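Local coordinates for protein aminopeptidase N (Francisella tularensis subsp. tularensis, PDB 5DLL) that releases single N-terminal amino acids from peptides as a zinc-dependent M1 aminopeptidase, and probably helps degrade peptides left by intracellular protein breakdown, at residues D29-I34 with T141-R146; T135-I140 with Y197-V202; L477-L482 with L493-K498; I514-K517 with T522-F525. All blocks are in the same frame, centred on the assembly; numbering follows the deposited sequence.

Contact 1: D29-I34 with T141-R146; sequences DETHLI and TYYLDR. With NA (sodium ion), chain R.
A buried pair of hydroxyls, Thr31 OG1 and Tyr143 OH at 3.0 Å, is the centre of this contact: no other residue pair comes within 4.5 Å across it. Either oxygen could be the donor. The two side chains arrive from opposite directions, and the threonine oxygen lies at the edge of the tyrosine ring, in its plane, with a CZ-OH...OG1 angle of about 111°. Beside the bond, Thr31 CG2 comes 3.9 Å from Tyr143 CE1, somewhat off the plane of the ring. What brings the phenol across is the first torsion of Tyr143, which sets CG roughly opposite the backbone nitrogen (chi1 -153°).

Thr31 belongs to strand 26-36, which runs between strands 42-52 and 150-160 in the large mixed sheet of the M1 N-terminal domain. Its partner comes from an irregular piece of the loop joining strand 128-131 to strand 150-160, so the bond fastens that loop onto a face of the sheet. The same ring also meets Phe137 edge-to-face and touches Ala151 of strand 150-160.

Thr141, at the start of this loop segment, faces the sheet too but spends its hydroxyl on a metal: Thr141 OG1 binds the sodium ion at 2.4 Å, in a site shared with Thr106 OG1 and the carbonyl oxygen of Val44. Beyond Tyr143 the chain bends sharply in an inverse gamma turn centred on Asp145, closed by Arg146 N on Leu144 O at 2.7 Å.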
loop_
_atom_site.group_PDB
_atom_site.type_symbol
_atom_site.label_atom_id
_atom_site.label_comp_id
_atom_site.label_asym_id
_atom_site.label_seq_id
_atom_site.Cartn_x
_atom_site.Cartn_y
_atom_site.Cartn_z
ATOM N N ASP A 29 27.715 19.103 4.903
ATOM C CA ASP A 29 28.189 18.694 3.590
ATOM C C ASP A 29 28.580 17.221 3.596
ATOM O O ASP A 29 28.210 16.477 2.682
ATOM C CB ASP A 29 29.389 19.553 3.169
ATOM C CG ASP A 29 28.997 20.983 2.798
ATOM O OD1 ASP A 29 27.785 21.267 2.644
ATOM O OD2 ASP A 29 29.913 21.825 2.643
ATOM N N GLU A 30 29.334 16.814 4.619
ATOM C CA GLU A 30 29.823 15.442 4.742
ATOM C C GLU A 30 29.686 14.910 6.161
ATOM O O GLU A 30 29.726 15.663 7.128
ATOM C CB GLU A 30 31.290 15.343 4.321
ATOM C CG GLU A 30 31.576 15.902 2.939
ATOM C CD GLU A 30 32.678 15.157 2.220
ATOM O OE1 GLU A 30 33.699 14.842 2.860
ATOM O OE2 GLU A 30 32.517 14.881 1.012
ATOM N N THR A 31 29.551 13.593 6.266
ATOM C CA THR A 31 29.402 12.912 7.543
ATOM C C THR A 31 30.276 11.659 7.530
ATOM O O THR A 31 30.067 10.761 6.713
ATOM C CB THR A 31 27.930 12.520 7.765
ATOM O OG1 THR A 31 27.111 13.699 7.720
ATOM C CG2 THR A 31 27.748 11.812 9.103
ATOM N N HIS A 32 31.270 11.616 8.411
ATOM C CA HIS A 32 32.166 10.465 8.514
ATOM C C HIS A 32 31.951 9.776 9.848
ATOM O O HIS A 32 32.224 10.358 10.894
ATOM C CB HIS A 32 33.625 10.898 8.385
ATOM C CG HIS A 32 33.966 11.462 7.043
ATOM N ND1 HIS A 32 33.431 12.644 6.578
ATOM C CD2 HIS A 32 34.784 11.008 6.066
ATOM C CE1 HIS A 32 33.904 12.891 5.370
ATOM N NE2 HIS A 32 34.727 11.913 5.036
ATOM N N LEU A 33 31.462 8.540 9.800
ATOM C CA LEU A 33 31.162 7.772 11.001
ATOM C C LEU A 33 32.093 6.574 11.140
ATOM O O LEU A 33 32.550 6.014 10.144
ATOM C CB LEU A 33 29.709 7.281 10.977
ATOM C CG LEU A 33 28.632 8.296 10.575
ATOM C CD1 LEU A 33 27.255 7.653 10.658
ATOM C CD2 LEU A 33 28.697 9.549 11.434
ATOM N N ILE A 34 32.379 6.211 12.389
ATOM C CA ILE A 34 33.069 4.965 12.724
ATOM C C ILE A 34 32.241 4.252 13.786
ATOM O O ILE A 34 31.923 4.836 14.826
ATOM C CB ILE A 34 34.497 5.206 13.269
ATOM C CG1 ILE A 34 35.350 5.977 12.246
ATOM C CG2 ILE A 34 35.164 3.878 13.622
ATOM C CD1 ILE A 34 36.601 6.607 12.821
ATOM N N THR A 141 23.935 9.063 16.949
ATOM C CA THR A 141 24.884 10.114 17.312
ATOM C C THR A 141 24.182 11.454 17.138
ATOM O O THR A 141 23.047 11.500 16.656
ATOM C CB THR A 141 26.203 10.026 16.496
ATOM O OG1 THR A 141 27.273 10.704 17.186
ATOM C CG2 THR A 141 26.034 10.601 15.093
ATOM N N TYR A 142 24.848 12.529 17.553
ATOM C CA TYR A 142 24.268 13.873 17.515
ATOM C C TYR A 142 24.290 14.412 16.092
ATOM O O TYR A 142 25.350 14.485 15.470
ATOM C CB TYR A 142 25.025 14.831 18.442
ATOM C CG TYR A 142 24.725 14.653 19.920
ATOM C CD1 TYR A 142 23.603 15.238 20.496
ATOM C CD2 TYR A 142 25.574 13.917 20.743
ATOM C CE1 TYR A 142 23.327 15.086 21.847
ATOM C CE2 TYR A 142 25.304 13.761 22.096
ATOM C CZ TYR A 142 24.183 14.348 22.643
ATOM O OH TYR A 142 23.911 14.199 23.986
ATOM N N TYR A 143 23.120 14.797 15.593
ATOM C CA TYR A 143 22.954 15.197 14.196
ATOM C C TYR A 143 21.861 16.264 14.048
ATOM O O TYR A 143 21.123 16.544 14.996
ATOM C CB TYR A 143 22.583 13.962 13.368
ATOM C CG TYR A 143 23.002 14.047 11.919
ATOM C CD1 TYR A 143 24.343 13.930 11.560
ATOM C CD2 TYR A 143 22.064 14.239 10.907
ATOM C CE1 TYR A 143 24.738 14.009 10.238
ATOM C CE2 TYR A 143 22.453 14.322 9.580
ATOM C CZ TYR A 143 23.792 14.202 9.254
ATOM O OH TYR A 143 24.199 14.282 7.945
ATOM N N LEU A 144 21.773 16.868 12.864
ATOM C CA LEU A 144 20.592 17.651 12.484
ATOM C C LEU A 144 19.582 16.695 11.844
ATOM O O LEU A 144 19.497 16.577 10.619
ATOM C CB LEU A 144 20.957 18.785 11.526
ATOM C CG LEU A 144 21.698 19.972 12.147
ATOM C CD1 LEU A 144 22.302 20.841 11.054
ATOM C CD2 LEU A 144 20.786 20.795 13.050
ATOM N N ASP A 145 18.826 16.010 12.698
ATOM C CA ASP A 145 17.978 14.903 12.281
ATOM C C ASP A 145 16.682 15.411 11.635
ATOM O O ASP A 145 15.580 15.277 12.184
ATOM C CB ASP A 145 17.707 13.992 13.481
ATOM C CG ASP A 145 16.999 12.710 13.105
ATOM O OD1 ASP A 145 16.643 12.527 11.920
ATOM O OD2 ASP A 145 16.790 11.883 14.011
ATOM N N ARG A 146 16.844 15.988 10.448
ATOM C CA ARG A 146 15.742 16.534 9.665
ATOM C C ARG A 146 16.071 16.310 8.193
ATOM O O ARG A 146 17.244 16.352 7.804
ATOM C CB ARG A 146 15.541 18.026 9.956
ATOM C CG ARG A 146 16.792 18.871 9.781
ATOM C CD ARG A 146 16.611 20.269 10.341
ATOM N NE ARG A 146 15.728 21.100 9.523
ATOM C CZ ARG A 146 15.360 22.344 9.835
ATOM N NH1 ARG A 146 15.782 22.917 10.958
ATOM N NH2 ARG A 146 14.552 23.021 9.025
HETATM NA NA NA R . 29.649 10.591 17.750
#

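Contact 2: T135-I140 with Y197-V202; sequences TGFRKI and YLFALV
Phe137 turns the edge of its ring to the face of Phe199, an offset edge-to-face pair with centroids 5.4 Å apart and planes at 63°. The leading atom is Phe137 CE1, which stands 3.8 Å from Phe199 CD1 and sits above the CG-CD1 side of the face, away from its centre. Both rings are thrown out to the side opposite their own backbone nitrogen (chi1 -174° for Phe137 and 168° for Phe199), and with that extended setting the two side chains cross at about a right angle.

Ile140 joins from the same loop, its CD1 at 4.5 Å from Phe199 CE1, a looser and oblique approach. It comes to lie beside Phe137 because 136-138 coil with helical backbone angles, and the turn is tied by Ile140 N to Phe137 O at 2.9 Å.

No polar bond joins the two segments; this is a wholly apolar meeting in the interior. Leu33 of strand 26-36 packs against both phenylalanines, Phe35 of that strand touches Ile140, and Val155 of strand 150-160 lies against Phe199. The cluster thus lies between the large sheet and the short 3-10 turn at 197-198 that leads into strand 201-204.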
loop_
_atom_site.group_PDB
_atom_site.type_symbol
_atom_site.label_atom_id
_atom_site.label_comp_id
_atom_site.label_asym_id
_atom_site.label_seq_id
_atom_site.Cartn_x
_atom_site.Cartn_y
_atom_site.Cartn_z
ATOM N N THR A 135 12.825 9.795 12.725
ATOM C CA THR A 135 13.811 10.514 13.549
ATOM C C THR A 135 14.634 9.578 14.447
ATOM O O THR A 135 14.987 9.926 15.570
ATOM C CB THR A 135 13.111 11.587 14.420
ATOM O OG1 THR A 135 12.096 10.972 15.225
ATOM C CG2 THR A 135 12.477 12.678 13.544
ATOM N N GLY A 136 14.965 8.401 13.934
ATOM C CA GLY A 136 15.730 7.419 14.689
ATOM C C GLY A 136 17.236 7.585 14.615
ATOM O O GLY A 136 17.958 6.898 15.323
ATOM N N PHE A 137 17.729 8.479 13.762
ATOM C CA PHE A 137 19.181 8.654 13.637
ATOM C C PHE A 137 19.766 9.403 14.823
ATOM O O PHE A 137 20.893 9.124 15.233
ATOM C CB PHE A 137 19.564 9.367 12.338
ATOM C CG PHE A 137 21.054 9.427 12.102
ATOM C CD1 PHE A 137 21.753 8.288 11.739
ATOM C CD2 PHE A 137 21.753 10.617 12.247
ATOM C CE1 PHE A 137 23.119 8.329 11.522
ATOM C CE2 PHE A 137 23.117 10.664 12.029
ATOM C CZ PHE A 137 23.802 9.520 11.667
ATOM N N ARG A 138 19.004 10.350 15.372
ATOM C CA ARG A 138 19.422 11.076 16.578
ATOM C C ARG A 138 19.714 10.161 17.774
ATOM O O ARG A 138 20.480 10.539 18.652
ATOM C CB ARG A 138 18.385 12.134 16.967
ATOM C CG ARG A 138 17.043 11.583 17.429
ATOM C CD ARG A 138 16.047 12.702 17.688
ATOM N NE ARG A 138 15.716 13.434 16.466
ATOM C CZ ARG A 138 14.917 14.500 16.410
ATOM N NH1 ARG A 138 14.350 14.977 17.511
ATOM N NH2 ARG A 138 14.681 15.095 15.244
ATOM N N LYS A 139 19.119 8.964 17.795
ATOM C CA LYS A 139 19.441 7.935 18.793
ATOM C C LYS A 139 20.728 7.137 18.500
ATOM O O LYS A 139 20.956 6.087 19.114
ATOM C CB LYS A 139 18.283 6.939 18.936
ATOM C CG LYS A 139 16.975 7.524 19.428
ATOM C CD LYS A 139 16.013 6.407 19.800
ATOM C CE LYS A 139 14.628 6.932 20.151
ATOM N NZ LYS A 139 13.679 5.823 20.461
ATOM N N ILE A 140 21.553 7.611 17.566
ATOM C CA ILE A 140 22.803 6.931 17.217
ATOM C C ILE A 140 23.992 7.846 17.481
ATOM O O ILE A 140 24.951 7.444 18.134
ATOM C CB ILE A 140 22.796 6.458 15.748
ATOM C CG1 ILE A 140 21.655 5.457 15.533
ATOM C CG2 ILE A 140 24.134 5.825 15.378
ATOM C CD1 ILE A 140 21.457 5.024 14.099
ATOM N N TYR A 197 17.614 9.897 7.598
ATOM C CA TYR A 197 16.562 8.884 7.766
ATOM C C TYR A 197 16.739 7.695 6.814
ATOM O O TYR A 197 16.151 6.626 7.024
ATOM C CB TYR A 197 15.157 9.501 7.635
ATOM C CG TYR A 197 14.671 9.760 6.219
ATOM C CD1 TYR A 197 14.083 8.742 5.468
ATOM C CD2 TYR A 197 14.771 11.024 5.643
ATOM C CE1 TYR A 197 13.629 8.970 4.173
ATOM C CE2 TYR A 197 14.316 11.263 4.350
ATOM C CZ TYR A 197 13.748 10.230 3.617
ATOM O OH TYR A 197 13.300 10.449 2.333
ATOM N N LEU A 198 17.557 7.888 5.780
ATOM C CA LEU A 198 17.917 6.826 4.838
ATOM C C LEU A 198 19.232 6.141 5.178
ATOM O O LEU A 198 19.702 5.290 4.415
ATOM C CB LEU A 198 18.030 7.397 3.428
ATOM C CG LEU A 198 16.750 8.029 2.912
ATOM C CD1 LEU A 198 17.076 8.836 1.677
ATOM C CD2 LEU A 198 15.699 6.966 2.633
ATOM N N PHE A 199 19.838 6.509 6.299
ATOM C CA PHE A 199 21.043 5.833 6.743
ATOM C C PHE A 199 20.663 4.454 7.280
ATOM O O PHE A 199 19.641 4.307 7.964
ATOM C CB PHE A 199 21.785 6.635 7.819
ATOM C CG PHE A 199 22.859 5.848 8.502
ATOM C CD1 PHE A 199 22.564 5.069 9.615
ATOM C CD2 PHE A 199 24.148 5.836 8.004
ATOM C CE1 PHE A 199 23.540 4.307 10.227
ATOM C CE2 PHE A 199 25.132 5.076 8.616
ATOM C CZ PHE A 199 24.829 4.313 9.727
ATOM N N ALA A 200 21.485 3.453 6.966
ATOM C CA ALA A 200 21.312 2.111 7.521
ATOM C C ALA A 200 22.639 1.406 7.783
ATOM O O ALA A 200 23.644 1.647 7.098
ATOM C CB ALA A 200 20.441 1.263 6.608
ATOM N N LEU A 201 22.618 0.533 8.786
ATOM C CA LEU A 201 23.743 -0.331 9.119
ATOM C C LEU A 201 23.203 -1.711 9.471
ATOM O O LEU A 201 22.178 -1.824 10.140
ATOM C CB LEU A 201 24.526 0.245 10.300
ATOM C CG LEU A 201 25.684 -0.608 10.854
ATOM C CD1 LEU A 201 26.816 0.273 11.371
ATOM C CD2 LEU A 201 25.227 -1.582 11.937
ATOM N N VAL A 202 23.890 -2.754 9.013
ATOM C CA VAL A 202 23.564 -4.132 9.386
ATOM C C VAL A 202 24.843 -4.935 9.598
ATOM O O VAL A 202 25.772 -4.857 8.794
ATOM C CB VAL A 202 22.723 -4.834 8.302
ATOM C CG1 VAL A 202 22.509 -6.303 8.660
ATOM C CG2 VAL A 202 21.395 -4.117 8.097
#

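Contact 3: L477-L482 with L493-K498; sequences LEQTTL and LHIPVK
The Ig-like domain of this aminopeptidase has two sheets facing each other, and here Gln479 reaches from strand 472-480 in one of them to the backbone of Leu493, just ahead of strand 495-502 in the other. Its carboxamide is gripped at both ends by that single residue. Gln479 OE1 accepts from Leu493 N at 3.0 Å, with an N-H...O angle of 156°, while Gln479 NE2 gives a proton to Leu493 O at 2.7 Å through a more bent bond of 139°. The leucine oxygen lies near the plane of the amide. Two bonds of opposite sense fix the rotation of the group: the oxygen must face the peptide N-H and the nitrogen the carbonyl. A first torsion of 53° places CG between the backbone N and carbonyl carbon of Gln479, and a bend further along the chain completes the reach.

The two strands belong to separate sheets, so this side-chain-to-backbone pair ties one sheet to the other in the interior. NE2 also makes a weak bond to Glu518 O, and Gln479 NE2 lies 3.9 Å from Ile495 CG1, so the amide is bordered by hydrocarbon as well.

Two residues back along strand 472-480 the chemistry turns apolar. Leu477 and Val497 point at each other tip to tip, CD1 of the leucine 4.2 Å from CG2 of the valine. The side chain of Leu493 itself packs on Arg450 and Trp451 of helix 450-453.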
loop_
_atom_site.group_PDB
_atom_site.type_symbol
_atom_site.label_atom_id
_atom_site.label_comp_id
_atom_site.label_asym_id
_atom_site.label_seq_id
_atom_site.Cartn_x
_atom_site.Cartn_y
_atom_site.Cartn_z
ATOM N N LEU A 477 -21.183 20.163 -16.308
ATOM C CA LEU A 477 -20.674 19.523 -15.098
ATOM C C LEU A 477 -20.617 20.541 -13.968
ATOM O O LEU A 477 -20.372 21.721 -14.212
ATOM C CB LEU A 477 -19.277 18.952 -15.348
ATOM C CG LEU A 477 -19.166 17.853 -16.410
ATOM C CD1 LEU A 477 -17.706 17.537 -16.702
ATOM C CD2 LEU A 477 -19.910 16.595 -15.983
ATOM N N GLU A 478 -20.840 20.076 -12.739
ATOM C CA GLU A 478 -20.819 20.943 -11.559
ATOM C C GLU A 478 -20.150 20.262 -10.368
ATOM O O GLU A 478 -20.718 19.351 -9.757
ATOM C CB GLU A 478 -22.238 21.372 -11.175
ATOM C CG GLU A 478 -22.304 22.216 -9.907
ATOM C CD GLU A 478 -23.637 22.914 -9.736
ATOM O OE1 GLU A 478 -24.654 22.390 -10.239
ATOM O OE2 GLU A 478 -23.665 23.985 -9.094
ATOM N N GLN A 479 -18.949 20.727 -10.035
ATOM C CA GLN A 479 -18.205 20.193 -8.898
ATOM C C GLN A 479 -18.552 20.941 -7.613
ATOM O O GLN A 479 -18.473 22.169 -7.550
ATOM C CB GLN A 479 -16.695 20.238 -9.148
ATOM C CG GLN A 479 -16.144 21.597 -9.548
ATOM C CD GLN A 479 -14.722 21.799 -9.085
ATOM O OE1 GLN A 479 -14.399 21.558 -7.921
ATOM N NE2 GLN A 479 -13.862 22.248 -9.991
ATOM N N THR A 480 -18.947 20.182 -6.598
ATOM C CA THR A 480 -19.286 20.729 -5.289
ATOM C C THR A 480 -18.693 19.811 -4.220
ATOM O O THR A 480 -18.853 18.590 -4.275
ATOM C CB THR A 480 -20.821 20.902 -5.110
ATOM O OG1 THR A 480 -21.119 21.252 -3.754
ATOM C CG2 THR A 480 -21.597 19.627 -5.485
ATOM N N THR A 481 -17.988 20.406 -3.263
ATOM C CA THR A 481 -17.336 19.650 -2.196
ATOM C C THR A 481 -17.720 20.262 -0.842
ATOM O O THR A 481 -17.509 21.452 -0.599
ATOM C CB THR A 481 -15.803 19.581 -2.405
ATOM O OG1 THR A 481 -15.162 19.082 -1.223
ATOM C CG2 THR A 481 -15.222 20.942 -2.772
ATOM N N LEU A 482 -18.304 19.438 0.023
ATOM C CA LEU A 482 -18.920 19.909 1.263
ATOM C C LEU A 482 -17.886 20.246 2.343
ATOM O O LEU A 482 -16.748 19.783 2.277
ATOM C CB LEU A 482 -19.888 18.845 1.795
ATOM C CG LEU A 482 -21.047 18.451 0.877
ATOM C CD1 LEU A 482 -21.805 17.278 1.479
ATOM C CD2 LEU A 482 -21.976 19.633 0.630
ATOM N N LEU A 493 -11.729 23.013 -7.919
ATOM C CA LEU A 493 -10.461 22.377 -8.275
ATOM C C LEU A 493 -10.281 22.213 -9.788
ATOM O O LEU A 493 -11.192 22.471 -10.574
ATOM C CB LEU A 493 -10.374 21.000 -7.613
ATOM C CG LEU A 493 -10.515 20.981 -6.091
ATOM C CD1 LEU A 493 -10.837 19.580 -5.596
ATOM C CD2 LEU A 493 -9.248 21.512 -5.441
ATOM N N HIS A 494 -9.083 21.778 -10.171
ATOM C CA HIS A 494 -8.758 21.427 -11.546
ATOM C C HIS A 494 -9.034 19.928 -11.727
ATOM O O HIS A 494 -8.261 19.091 -11.251
ATOM C CB HIS A 494 -7.278 21.735 -11.799
ATOM C CG HIS A 494 -6.886 21.745 -13.244
ATOM N ND1 HIS A 494 -5.810 22.468 -13.711
ATOM C CD2 HIS A 494 -7.423 21.130 -14.324
ATOM C CE1 HIS A 494 -5.696 22.293 -15.016
ATOM N NE2 HIS A 494 -6.665 21.488 -15.412
ATOM N N ILE A 495 -10.139 19.595 -12.399
ATOM C CA ILE A 495 -10.542 18.193 -12.598
ATOM C C ILE A 495 -10.326 17.781 -14.056
ATOM O O ILE A 495 -10.901 18.395 -14.957
ATOM C CB ILE A 495 -12.042 17.935 -12.274
ATOM C CG1 ILE A 495 -12.547 18.777 -11.093
ATOM C CG2 ILE A 495 -12.285 16.452 -12.019
ATOM C CD1 ILE A 495 -11.915 18.456 -9.759
ATOM N N PRO A 496 -9.501 16.744 -14.298
ATOM C CA PRO A 496 -9.409 16.151 -15.627
ATOM C C PRO A 496 -10.461 15.062 -15.817
ATOM O O PRO A 496 -10.560 14.147 -14.994
ATOM C CB PRO A 496 -8.004 15.550 -15.647
ATOM C CG PRO A 496 -7.726 15.206 -14.229
ATOM C CD PRO A 496 -8.526 16.150 -13.370
ATOM N N VAL A 497 -11.239 15.176 -16.894
ATOM C CA VAL A 497 -12.283 14.209 -17.218
ATOM C C VAL A 497 -11.931 13.481 -18.512
ATOM O O VAL A 497 -12.177 13.989 -19.607
ATOM C CB VAL A 497 -13.654 14.893 -17.385
ATOM C CG1 VAL A 497 -14.770 13.858 -17.314
ATOM C CG2 VAL A 497 -13.848 15.968 -16.326
ATOM N N LYS A 498 -11.345 12.294 -18.373
ATOM C CA LYS A 498 -11.011 11.451 -19.519
ATOM C C LYS A 498 -12.287 10.785 -20.008
ATOM O O LYS A 498 -12.973 10.106 -19.239
ATOM C CB LYS A 498 -9.968 10.399 -19.135
ATOM C CG LYS A 498 -9.386 9.657 -20.323
ATOM C CD LYS A 498 -8.378 8.607 -19.894
ATOM C CE LYS A 498 -8.023 7.698 -21.062
ATOM N NZ LYS A 498 -7.080 6.618 -20.667
#

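Contact 4: I514-K517 with T522-F525; sequences IELK and TYTF
Ile514 lays its CD1 methyl on the face of the Tyr523 ring, 3.9 Å from the ring centroid and only 10° off the normal, a well-centred CH-pi contact. The isoleucine gets there with CG1 tucked between its backbone nitrogen and carbonyl carbon (chi1 60°). While one face is covered in this way, the end of the ring carries on past Ile514 to the next residue: Tyr523 OH donates to Glu515 O at 2.6 Å. The hydroxyl comes from above the carbonyl plane, 36° out of it. Leu516 meets the same hydroxyl from another side, nearly perpendicular to the tyrosine, with CD1 at 3.5 Å from Tyr523 OH.

The two strands run roughly antiparallel but their axes are 9.4 Å apart, and they do not pair; strand 508-516 bonds to 495-502, and 520-525 to 472-480. Tyr523 therefore spans the gap between the two sheets of the Ig-like domain, close to the short turn that carries the chain from one sheet to the other.

Glu515 OE2 forms a salt bridge with Arg443, and Lys517 NZ is 3.4 Å from Glu515 OE1. The phenol hydroxyl has a main-chain acceptor, so the ring can lie against the Ile514 methyl with its polar end satisfied.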
loop_
_atom_site.group_PDB
_atom_site.type_symbol
_atom_site.label_atom_id
_atom_site.label_comp_id
_atom_site.label_asym_id
_atom_site.label_seq_id
_atom_site.Cartn_x
_atom_site.Cartn_y
_atom_site.Cartn_z
ATOM N N ILE A 514 -10.969 16.346 -21.227
ATOM C CA ILE A 514 -11.430 17.721 -21.006
ATOM C C ILE A 514 -11.221 18.110 -19.541
ATOM O O ILE A 514 -11.036 17.245 -18.679
ATOM C CB ILE A 514 -12.902 17.941 -21.436
ATOM C CG1 ILE A 514 -13.862 17.035 -20.657
ATOM C CG2 ILE A 514 -13.053 17.709 -22.932
ATOM C CD1 ILE A 514 -15.316 17.420 -20.817
ATOM N N GLU A 515 -11.253 19.412 -19.271
ATOM C CA GLU A 515 -10.883 19.939 -17.961
ATOM C C GLU A 515 -12.008 20.748 -17.339
ATOM O O GLU A 515 -12.710 21.479 -18.034
ATOM C CB GLU A 515 -9.625 20.798 -18.093
ATOM C CG GLU A 515 -8.378 19.974 -18.375
ATOM C CD GLU A 515 -7.302 20.748 -19.110
ATOM O OE1 GLU A 515 -7.169 21.969 -18.890
ATOM O OE2 GLU A 515 -6.578 20.122 -19.909
ATOM N N LEU A 516 -12.170 20.601 -16.026
ATOM C CA LEU A 516 -13.133 21.382 -15.258
ATOM C C LEU A 516 -12.390 22.224 -14.221
ATOM O O LEU A 516 -12.033 21.732 -13.151
ATOM C CB LEU A 516 -14.147 20.458 -14.582
ATOM C CG LEU A 516 -15.204 21.113 -13.692
ATOM C CD1 LEU A 516 -16.081 22.064 -14.491
ATOM C CD2 LEU A 516 -16.045 20.041 -13.017
ATOM N N LYS A 517 -12.166 23.494 -14.559
ATOM C CA LYS A 517 -11.416 24.424 -13.715
ATOM C C LYS A 517 -12.340 25.436 -13.045
ATOM O O LYS A 517 -11.899 26.516 -12.655
ATOM C CB LYS A 517 -10.395 25.188 -14.563
ATOM C CG LYS A 517 -9.510 24.323 -15.439
ATOM C CD LYS A 517 -8.532 25.188 -16.208
ATOM C CE LYS A 517 -7.815 24.393 -17.282
ATOM N NZ LYS A 517 -6.732 25.178 -17.934
ATOM N N THR A 522 -20.017 24.159 -19.096
ATOM C CA THR A 522 -20.662 23.358 -20.138
ATOM C C THR A 522 -19.696 23.146 -21.306
ATOM O O THR A 522 -18.853 24.002 -21.587
ATOM C CB THR A 522 -21.964 24.030 -20.636
ATOM O OG1 THR A 522 -22.827 24.285 -19.522
ATOM C CG2 THR A 522 -22.704 23.147 -21.633
ATOM N N TYR A 523 -19.821 21.996 -21.967
ATOM C CA TYR A 523 -18.948 21.613 -23.081
ATOM C C TYR A 523 -19.787 21.186 -24.281
ATOM O O TYR A 523 -20.639 20.299 -24.171
ATOM C CB TYR A 523 -18.017 20.469 -22.663
ATOM C CG TYR A 523 -17.267 20.760 -21.384
ATOM C CD1 TYR A 523 -17.826 20.454 -20.148
ATOM C CD2 TYR A 523 -16.014 21.369 -21.410
ATOM C CE1 TYR A 523 -17.157 20.735 -18.973
ATOM C CE2 TYR A 523 -15.337 21.650 -20.237
ATOM C CZ TYR A 523 -15.915 21.330 -19.023
ATOM O OH TYR A 523 -15.258 21.602 -17.850
ATOM N N THR A 524 -19.540 21.823 -25.424
ATOM C CA THR A 524 -20.331 21.581 -26.631
ATOM C C THR A 524 -19.579 20.713 -27.651
ATOM O O THR A 524 -18.398 20.941 -27.934
ATOM C CB THR A 524 -20.800 22.904 -27.284
ATOM O OG1 THR A 524 -21.773 22.614 -28.294
ATOM C CG2 THR A 524 -19.639 23.679 -27.910
ATOM N N PHE A 525 -20.281 19.710 -28.183
ATOM C CA PHE A 525 -19.746 18.818 -29.211
ATOM C C PHE A 525 -20.625 18.879 -30.456
ATOM O O PHE A 525 -21.755 18.392 -30.446
ATOM C CB PHE A 525 -19.683 17.379 -28.693
ATOM C CG PHE A 525 -18.730 17.191 -27.548
ATOM C CD1 PHE A 525 -17.366 17.073 -27.780
ATOM C CD2 PHE A 525 -19.194 17.135 -26.238
ATOM C CE1 PHE A 525 -16.482 16.903 -26.729
ATOM C CE2 PHE A 525 -18.312 16.964 -25.182
ATOM C CZ PHE A 525 -16.955 16.847 -25.427
#

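Contacts 1 and 2 lie side by side and touch directly, Asp145 OD2 forming a salt bridge to Arg138 NE; contact 1 ties the loop 135-146 to strand 26-36 of the large sheet, contact 2 ties it to the approach to strand 201-204. Contacts 3 and 4 lie in the Ig-like domain and join the same two sheets; strands 495-502 and 508-516, one from each contact, are hydrogen-bonded neighbours in one sheet. The centres of contacts 1 and 4 are about 53 Å apart. Contacts 1, 2 and 3 are buried, contact 4 partly so. Contact 2 alone is purely apolar; contact 1 joins two hydroxyls, whereas contacts 3 and 4 bind side chains to backbone across a sandwich.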